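Local coordinates for protein putative TetR-family transcriptional regulator (Rhodococcus sp., PDB 2G3B) that probably binds DNA at regulatory sites as a transcription factor of the TetR family, most likely acting as a repressor, at residues L84-I88 with L180-I184. Sequence-based numbering, arbitrary orientation.
Sequences LLGEI and LLGAI
Leu180 reaches from helix 173-188 between Leu84, Leu85 and Ile88, joining the last helix of the all-helical TetR-type C-terminal domain to helix 76-86. The contact is apolar and mostly buried, covering 298 Å² summed over both sides. The backbones come nearest at Leu85 and Leu180, whose CA atoms are 6.8 Å apart.

Followed outward, Leu180 starts with CB against Leu85 CD1 at 3.8 Å. Its CG lies anti to the carbonyl carbon (chi1 -78°), which sends the branch on toward the Leu84 carbonyl. There CD1 comes within 3.5 Å of the carbonyl oxygen Leu84 O, and on another flank it meets the methyl Ile88 CD1 at 4.1 Å. Leu85 and Leu180 thus run past each other in opposite senses, Leu85 CD1 overlapping the stem of Leu180 while the tip of Leu180 goes on to the Leu84 carbonyl.

Leu85 also works as a fork: both of its methyls bear on Leu181, with CD2 3.8 Å from Leu181 CG, and the two side chains cross at about a right angle near the solvent edge. Its chi1 of -96° departs from the usual staggered values. Replacing Leu85 with alanine removes both methyls and is likely to open a gap beside Leu180 CB and take an apolar neighbour from the Leu181 branch.

Deeper in, Leu84 extends toward Ile184 and also packs on Met155 and Ile129 of neighbouring helices, so the contact merges with the domain interior. Beside the leucines, Ile88 O accepts a hydrogen bond from Arg177 NH1, a polar tie to helix 173-188. On the Ile184 side, Leu84 CD1 rests 3.8 Å from Ile184 CG1 and 3.9 Å from Ile184 CD1.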
loop_
_atom_site.group_PDB
_atom_site.type_symbol
_atom_site.label_atom_id
_atom_site.label_comp_id
_atom_site.label_asym_id
_atom_site.label_seq_id
_atom_site.Cartn_x
_atom_site.Cartn_y
_atom_site.Cartn_z
ATOM N N LEU A 84 10.177 12.549 1.318
ATOM C CA LEU A 84 9.105 11.731 1.876
ATOM C C LEU A 84 7.799 12.504 1.990
ATOM O O LEU A 84 6.757 11.986 1.602
ATOM C CB LEU A 84 9.498 11.046 3.176
ATOM C CG LEU A 84 10.749 10.154 2.940
ATOM C CD1 LEU A 84 11.443 9.821 4.234
ATOM C CD2 LEU A 84 10.403 8.891 2.148
ATOM N N LEU A 85 7.845 13.748 2.405
ATOM C CA LEU A 85 6.592 14.530 2.539
ATOM C C LEU A 85 6.018 14.948 1.188
ATOM O O LEU A 85 4.800 15.109 1.053
ATOM C CB LEU A 85 6.788 15.781 3.479
ATOM C CG LEU A 85 6.372 15.582 4.970
ATOM C CD1 LEU A 85 7.286 14.540 5.575
ATOM C CD2 LEU A 85 6.491 16.891 5.775
ATOM N N GLY A 86 6.896 15.169 0.203
ATOM C CA GLY A 86 6.474 15.556 -1.153
ATOM C C GLY A 86 5.494 14.580 -1.818
ATOM O O GLY A 86 4.763 14.969 -2.743
ATOM N N GLU A 87 5.474 13.337 -1.337
ATOM C CA GLU A 87 4.599 12.249 -1.852
ATOM C C GLU A 87 3.124 12.380 -1.480
ATOM O O GLU A 87 2.209 11.793 -2.123
ATOM C CB GLU A 87 5.116 10.907 -1.272
ATOM C CG GLU A 87 6.571 10.566 -1.596
ATOM C CD GLU A 87 6.790 10.286 -3.105
ATOM O OE1 GLU A 87 5.833 9.947 -3.814
ATOM O OE2 GLU A 87 7.931 10.408 -3.566
ATOM N N ILE A 88 2.884 13.117 -0.406
ATOM C CA ILE A 88 1.544 13.255 0.159
ATOM C C ILE A 88 1.224 14.720 0.379
ATOM O O ILE A 88 1.648 15.313 1.353
ATOM C CB ILE A 88 1.293 12.372 1.420
ATOM C CG1 ILE A 88 1.512 10.882 1.091
ATOM C CG2 ILE A 88 -0.131 12.659 2.025
ATOM C CD1 ILE A 88 1.532 9.972 2.332
ATOM N N LEU A 180 4.850 10.820 8.813
ATOM C CA LEU A 180 6.110 10.688 8.072
ATOM C C LEU A 180 7.214 11.481 8.734
ATOM O O LEU A 180 8.362 11.022 8.825
ATOM C CB LEU A 180 5.976 11.146 6.603
ATOM C CG LEU A 180 5.285 10.146 5.664
ATOM C CD1 LEU A 180 4.982 10.846 4.339
ATOM C CD2 LEU A 180 6.166 8.953 5.411
ATOM N N LEU A 181 6.876 12.673 9.221
ATOM C CA LEU A 181 7.888 13.455 9.954
ATOM C C LEU A 181 8.339 12.731 11.178
ATOM O O LEU A 181 9.530 12.771 11.502
ATOM C CB LEU A 181 7.321 14.810 10.402
ATOM C CG LEU A 181 7.252 15.969 9.428
ATOM C CD1 LEU A 181 6.474 17.161 10.096
ATOM C CD2 LEU A 181 8.659 16.420 8.963
ATOM N N GLY A 182 7.406 12.138 11.920
ATOM C CA GLY A 182 7.796 11.450 13.199
ATOM C C GLY A 182 8.666 10.235 12.861
ATOM O O GLY A 182 9.678 9.984 13.526
ATOM N N ALA A 183 8.305 9.489 11.811
ATOM C CA ALA A 183 9.160 8.371 11.344
ATOM C C ALA A 183 10.617 8.775 11.028
ATOM O O ALA A 183 11.576 8.129 11.515
ATOM C CB ALA A 183 8.522 7.669 10.169
ATOM N N ILE A 184 10.779 9.855 10.273
ATOM C CA ILE A 184 12.094 10.462 10.005
ATOM C C ILE A 184 12.818 10.873 11.235
ATOM O O ILE A 184 14.044 10.620 11.333
ATOM C CB ILE A 184 11.978 11.740 9.135
ATOM C CG1 ILE A 184 11.500 11.356 7.745
ATOM C CG2 ILE A 184 13.351 12.512 9.119
ATOM C CD1 ILE A 184 10.798 12.500 6.932
#